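Local coordinates for two-domain protein containing predicted PHP-like metal-dependent phosphoesterase (PDB 3E38), which is a predicted PHP-like metal-dependent phosphoesterase that binds zinc ions and may act as a 5'-3' exonuclease on nucleic acids, at residues Glu55-Arg60 / Lys90-Thr95; Ser68-Ser73 / Asp110-Glu115. All blocks are in the same frame, centred on the assembly; numbering follows the deposited sequence.

Interaction 1 of 2, residues Glu55-Arg60 / Lys90-Thr95; sequences EHIEYR and KGSEIT. With ZN (zinc ion), chain I; ZN (zinc ion), chain J; ZN (zinc ion), chain H.
His-56 and Glu-93 face each other at 4.5 Å between CA atoms in a parallel strand pairing, where Glu-93 N donates to Glu-55 O and Ile-57 N donates to Glu-93 O at 2.9 Å. Thr-95 OG1 also donates to Glu-93 O, approaching from the face of the carbonyl plane opposite to Ile-57 N, so two donors grip this oxygen. The same hydroxyl accepts from His-56 ND1 at 2.5 Å, in the plane of the ring, which fixes the rotation of the imidazole and directs NE2 to a zinc ion 2.1 Å away. Asp-31 and His-196 also bind that ion. Beside the ring and pointing the same way, the Glu-93 carboxylate is turned 19° from the imidazole plane. With CG anti to the backbone N (chi1 -168°) and the chain extended beyond it, Glu-93 reaches into the metal site and bridges two further zinc ions, OE1 binding one and OE2 the other, each at 2.2 Å. A water lies between these two ions; His-24, His-26 and Asp-194 also bind the first, His-102 and His-137 the second. Beyond Ile-57, Glu-58 folds back through a bend at chi2 (81°), and Thr-95 N reaches OE1 from above the carboxylate plane at 2.9 Å; OE2 forms a salt bridge with Arg-96. An alanine in place of Glu-58 would probably leave Thr-95 N and Arg-96 NE without their carboxylate mate. On the face of the sheet that bears Ser-92, CD1 of the loop residue Ile-57 packs against Ser-92 CB at 3.7 Å. The contact thus carries ligands of all three zinc ions on neighbouring strand ends of a beta-alpha-beta unit, with Thr-95 a second-shell residue that orients His-56, consistent with the trinuclear metal centre of PHP phosphoesterases.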
loop_
_atom_site.group_PDB
_atom_site.type_symbol
_atom_site.label_atom_id
_atom_site.label_comp_id
_atom_site.label_asym_id
_atom_site.label_seq_id
_atom_site.Cartn_x
_atom_site.Cartn_y
_atom_site.Cartn_z
ATOM N N GLU B 55 22.708 6.004 22.549
ATOM C CA GLU B 55 22.153 7.168 23.246
ATOM C C GLU B 55 23.185 8.300 23.320
ATOM O O GLU B 55 24.409 8.098 23.337
ATOM C CB GLU B 55 21.671 6.849 24.669
ATOM C CG GLU B 55 20.784 5.591 24.916
ATOM C CD GLU B 55 19.423 5.555 24.254
ATOM O OE1 GLU B 55 19.030 6.493 23.527
ATOM O OE2 GLU B 55 18.719 4.536 24.486
ATOM N N HIS B 56 22.657 9.513 23.328
ATOM C CA HIS B 56 23.488 10.684 23.531
ATOM C C HIS B 56 24.009 10.567 24.947
ATOM O O HIS B 56 23.271 10.219 25.879
ATOM C CB HIS B 56 22.700 12.005 23.446
ATOM C CG HIS B 56 22.161 12.319 22.093
ATOM N ND1 HIS B 56 22.954 12.806 21.074
ATOM C CD2 HIS B 56 20.907 12.252 21.597
ATOM C CE1 HIS B 56 22.213 13.000 20.002
ATOM N NE2 HIS B 56 20.966 12.663 20.289
ATOM N N ILE B 57 25.280 10.892 25.090
ATOM C CA ILE B 57 25.922 10.932 26.373
ATOM C C ILE B 57 25.500 12.247 27.020
ATOM O O ILE B 57 24.974 12.261 28.138
ATOM C CB ILE B 57 27.497 10.871 26.272
ATOM C CG1 ILE B 57 27.945 9.467 25.807
ATOM C CG2 ILE B 57 28.145 11.297 27.606
ATOM C CD1 ILE B 57 27.724 8.340 26.839
ATOM N N GLU B 58 25.651 13.331 26.261
ATOM C CA GLU B 58 25.467 14.690 26.801
ATOM C C GLU B 58 24.035 15.208 26.758
ATOM O O GLU B 58 23.683 16.120 27.478
ATOM C CB GLU B 58 26.372 15.705 26.075
ATOM C CG GLU B 58 27.858 15.400 26.136
ATOM C CD GLU B 58 28.288 14.377 25.122
ATOM O OE1 GLU B 58 27.398 13.753 24.516
ATOM O OE2 GLU B 58 29.503 14.211 24.912
ATOM N N TYR B 59 23.203 14.603 25.928
ATOM C CA TYR B 59 21.847 15.082 25.758
ATOM C C TYR B 59 20.790 14.053 26.104
ATOM O O TYR B 59 20.512 13.135 25.345
ATOM C CB TYR B 59 21.686 15.553 24.324
ATOM C CG TYR B 59 20.358 16.200 24.014
ATOM C CD1 TYR B 59 19.951 17.324 24.718
ATOM C CD2 TYR B 59 19.538 15.723 22.988
ATOM C CE1 TYR B 59 18.761 17.952 24.425
ATOM C CE2 TYR B 59 18.340 16.348 22.670
ATOM C CZ TYR B 59 17.961 17.464 23.408
ATOM O OH TYR B 59 16.779 18.125 23.173
ATOM N N ARG B 60 20.155 14.296 27.235
ATOM C CA ARG B 60 19.104 13.398 27.802
ATOM C C ARG B 60 17.951 14.236 28.340
ATOM O O ARG B 60 17.833 14.504 29.529
ATOM C CB ARG B 60 19.722 12.542 28.920
ATOM C CG ARG B 60 20.851 11.584 28.427
ATOM C CD ARG B 60 21.240 10.595 29.481
ATOM N NE ARG B 60 21.990 11.244 30.548
ATOM C CZ ARG B 60 22.277 10.671 31.714
ATOM N NH1 ARG B 60 21.859 9.433 32.015
ATOM N NH2 ARG B 60 22.959 11.360 32.597
ATOM N N LYS B 90 26.930 -2.547 21.965
ATOM C CA LYS B 90 26.886 -1.463 22.930
ATOM C C LYS B 90 27.554 -0.225 22.315
ATOM O O LYS B 90 28.638 -0.276 21.726
ATOM C CB LYS B 90 27.585 -1.865 24.222
ATOM C CG LYS B 90 27.705 -0.695 25.214
ATOM C CD LYS B 90 28.425 -1.093 26.513
ATOM C CE LYS B 90 27.456 -1.588 27.588
ATOM N NZ LYS B 90 26.685 -0.463 28.158
ATOM N N GLY B 91 26.874 0.902 22.436
ATOM C CA GLY B 91 27.425 2.135 21.901
ATOM C C GLY B 91 26.724 3.325 22.465
ATOM O O GLY B 91 25.693 3.211 23.188
ATOM N N SER B 92 27.312 4.448 22.072
ATOM C CA SER B 92 26.897 5.771 22.487
ATOM C C SER B 92 27.315 6.841 21.520
ATOM O O SER B 92 28.297 6.713 20.747
ATOM C CB SER B 92 27.520 6.147 23.849
ATOM O OG SER B 92 27.118 5.274 24.909
ATOM N N GLU B 93 26.593 7.942 21.671
ATOM C CA GLU B 93 26.780 9.144 20.875
ATOM C C GLU B 93 27.342 10.327 21.656
ATOM O O GLU B 93 26.674 10.939 22.500
ATOM C CB GLU B 93 25.466 9.568 20.179
ATOM C CG GLU B 93 25.769 10.640 19.132
ATOM C CD GLU B 93 24.575 11.101 18.373
ATOM O OE1 GLU B 93 23.369 10.798 18.642
ATOM O OE2 GLU B 93 24.870 11.767 17.434
ATOM N N ILE B 94 28.584 10.636 21.312
ATOM C CA ILE B 94 29.353 11.757 21.903
ATOM C C ILE B 94 28.880 12.923 21.069
ATOM O O ILE B 94 29.152 13.026 19.882
ATOM C CB ILE B 94 30.888 11.566 21.827
ATOM C CG1 ILE B 94 31.295 10.228 22.433
ATOM C CG2 ILE B 94 31.624 12.724 22.480
ATOM C CD1 ILE B 94 32.731 9.752 22.016
ATOM N N THR B 95 28.088 13.738 21.739
ATOM C CA THR B 95 27.344 14.824 21.179
ATOM C C THR B 95 27.963 16.117 21.620
ATOM O O THR B 95 27.855 16.520 22.774
ATOM C CB THR B 95 25.859 14.774 21.710
ATOM O OG1 THR B 95 25.336 13.424 21.681
ATOM C CG2 THR B 95 24.970 15.693 20.915
HETATM ZN ZN ZN I . 21.976 10.490 16.939
HETATM ZN ZN ZN J . 19.178 12.746 19.112
HETATM ZN ZN ZN H . 23.907 13.400 16.309
HETATM O O HOH W 1 23.624 4.249 24.695
HETATM O O HOH W 2 23.126 11.849 15.797
#

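Interaction 2 of 2, residues Ser68-Ser73 / Asp110-Glu115; sequences SDHNRS and DSNPLE
Asp-110 OD1 is gripped from opposite faces of its carboxylate plane by Asn-71 ND2, at 2.8 Å, and by Asn-112 N, the latter bond closing an Asx turn. The Asn-71 amide uses both of its ends, for OD1 accepts from Ser-111 N at 2.7 Å in the carbonyl plane, on a lone pair, and also from Lys-90 NZ. These bonds fix which way the amide is flipped. Asn-112 answers from the other segment: its OD1 accepts a hydrogen bond from His-70 N at 3.0 Å, while ND2 makes a weak bond to Asp-69 OD2. Asp-69 OD1 in turn caps Asn-71 N, ahead of the helix. At the far end of the His-70 ring, NE2 donates in the ring plane to Glu-115 OE1, 2.5 Å away, with the carboxylate nearly perpendicular to the imidazole (85°). A water bridges His-70 O and Ser-111 OG, and that hydroxyl also bonds to Ser-92. The contact joins the turn leading into helix 72-83 to the short 3-10 segment between strand 102-106 and helix 119-128, with Ser-111 and Leu-114 packing on strand 87-95.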
loop_
_atom_site.group_PDB
_atom_site.type_symbol
_atom_site.label_atom_id
_atom_site.label_comp_id
_atom_site.label_asym_id
_atom_site.label_seq_id
_atom_site.Cartn_x
_atom_site.Cartn_y
_atom_site.Cartn_z
ATOM N N SER B 68 18.456 6.967 34.997
ATOM C CA SER B 68 19.428 5.898 34.800
ATOM C C SER B 68 20.784 6.414 34.410
ATOM O O SER B 68 21.021 7.624 34.207
ATOM C CB SER B 68 18.995 4.986 33.666
ATOM O OG SER B 68 19.376 5.547 32.405
ATOM N N ASP B 69 21.689 5.472 34.285
ATOM C CA ASP B 69 23.008 5.812 33.777
ATOM C C ASP B 69 23.046 5.532 32.276
ATOM O O ASP B 69 22.012 5.298 31.600
ATOM C CB ASP B 69 24.162 5.128 34.534
ATOM C CG ASP B 69 24.174 3.602 34.379
ATOM O OD1 ASP B 69 23.540 3.072 33.442
ATOM O OD2 ASP B 69 24.864 2.934 35.183
ATOM N N HIS B 70 24.260 5.563 31.757
ATOM C CA HIS B 70 24.438 5.486 30.318
ATOM C C HIS B 70 24.446 4.091 29.739
ATOM O O HIS B 70 24.465 3.920 28.522
ATOM C CB HIS B 70 25.724 6.195 29.920
ATOM C CG HIS B 70 25.753 7.633 30.317
ATOM N ND1 HIS B 70 25.096 8.620 29.615
ATOM C CD2 HIS B 70 26.376 8.252 31.346
ATOM C CE1 HIS B 70 25.311 9.782 30.197
ATOM N NE2 HIS B 70 26.088 9.586 31.251
ATOM N N ASN B 71 24.397 3.089 30.592
ATOM C CA ASN B 71 24.447 1.709 30.101
ATOM C C ASN B 71 23.052 1.104 30.108
ATOM O O ASN B 71 22.800 0.048 29.565
ATOM C CB ASN B 71 25.388 0.880 30.972
ATOM C CG ASN B 71 26.806 1.361 30.923
ATOM O OD1 ASN B 71 27.372 1.517 29.841
ATOM N ND2 ASN B 71 27.427 1.537 32.094
ATOM N N ARG B 72 22.128 1.819 30.720
ATOM C CA ARG B 72 20.787 1.243 30.957
ATOM C C ARG B 72 19.931 0.841 29.691
ATOM O O ARG B 72 19.248 -0.186 29.709
ATOM C CB ARG B 72 20.007 2.182 31.878
ATOM C CG ARG B 72 18.641 1.692 32.315
ATOM C CD ARG B 72 18.695 0.448 33.099
ATOM N NE ARG B 72 17.341 0.127 33.583
ATOM C CZ ARG B 72 16.953 -1.057 34.024
ATOM N NH1 ARG B 72 17.804 -2.068 34.034
ATOM N NH2 ARG B 72 15.692 -1.231 34.418
ATOM N N SER B 73 19.916 1.616 28.608
ATOM C CA SER B 73 19.038 1.209 27.500
ATOM C C SER B 73 19.578 -0.091 26.867
ATOM O O SER B 73 18.834 -0.973 26.506
ATOM C CB SER B 73 18.841 2.331 26.493
ATOM O OG SER B 73 20.061 2.798 26.019
ATOM N N ASP B 110 31.663 -0.090 28.353
ATOM C CA ASP B 110 30.999 0.746 29.358
ATOM C C ASP B 110 30.817 2.181 28.840
ATOM O O ASP B 110 31.786 2.871 28.445
ATOM C CB ASP B 110 31.840 0.661 30.673
ATOM C CG ASP B 110 31.219 1.399 31.833
ATOM O OD1 ASP B 110 30.140 2.019 31.686
ATOM O OD2 ASP B 110 31.819 1.380 32.907
ATOM N N SER B 111 29.565 2.615 28.822
ATOM C CA SER B 111 29.186 3.936 28.280
ATOM C C SER B 111 29.496 5.106 29.202
ATOM O O SER B 111 29.914 6.193 28.768
ATOM C CB SER B 111 27.702 3.960 27.878
ATOM O OG SER B 111 27.472 3.131 26.716
ATOM N N ASN B 112 29.386 4.810 30.484
ATOM C CA ASN B 112 29.528 5.817 31.552
ATOM C C ASN B 112 30.781 6.684 31.505
ATOM O O ASN B 112 30.718 7.890 31.726
ATOM C CB ASN B 112 29.448 5.141 32.904
ATOM C CG ASN B 112 28.038 4.807 33.276
ATOM O OD1 ASN B 112 27.114 5.469 32.815
ATOM N ND2 ASN B 112 27.860 3.803 34.122
ATOM N N PRO B 113 31.925 6.064 31.259
ATOM C CA PRO B 113 33.150 6.842 31.253
ATOM C C PRO B 113 33.214 7.874 30.145
ATOM O O PRO B 113 34.093 8.735 30.174
ATOM C CB PRO B 113 34.244 5.769 31.030
ATOM C CG PRO B 113 33.666 4.537 31.536
ATOM C CD PRO B 113 32.189 4.619 31.355
ATOM N N LEU B 114 32.305 7.768 29.168
ATOM C CA LEU B 114 32.306 8.729 28.028
ATOM C C LEU B 114 31.775 10.130 28.440
ATOM O O LEU B 114 31.938 11.138 27.749
ATOM C CB LEU B 114 31.568 8.194 26.795
ATOM C CG LEU B 114 32.355 7.199 25.951
ATOM C CD1 LEU B 114 32.903 6.022 26.806
ATOM C CD2 LEU B 114 31.477 6.720 24.758
ATOM N N GLU B 115 31.190 10.181 29.617
ATOM C CA GLU B 115 30.699 11.446 30.146
ATOM C C GLU B 115 31.881 12.169 30.766
ATOM O O GLU B 115 32.326 11.819 31.842
ATOM C CB GLU B 115 29.601 11.212 31.163
ATOM C CG GLU B 115 28.959 12.472 31.626
ATOM C CD GLU B 115 27.806 12.229 32.594
ATOM O OE1 GLU B 115 27.392 11.070 32.805
ATOM O OE2 GLU B 115 27.298 13.222 33.132
HETATM O O HOH W 3 25.086 1.530 26.586
#

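Overall arrangement
The two contacts lie side by side, their centres about 8 Å apart, and their segments alternate along the chain. At 2.7 Å between Lys-90 NZ and Asn-71 OD1, and 2.8 Å between Ser-92 OG and Ser-111 OG, side chains of strand 87-95 reach into interaction 2. Ser-73, at the start of helix 72-83, meets the Glu-55 carboxylate, and His-70 CE1 packs 3.2 Å from Ile-57 O. Interaction 1 supplies zinc ligands directly; in interaction 2 the His-70 side chain is about 13 Å from a zinc ion and about 7 Å from the His-56 side chain. Interaction 2 thus lies farther from the zinc ions, outside the strands that carry the metal site.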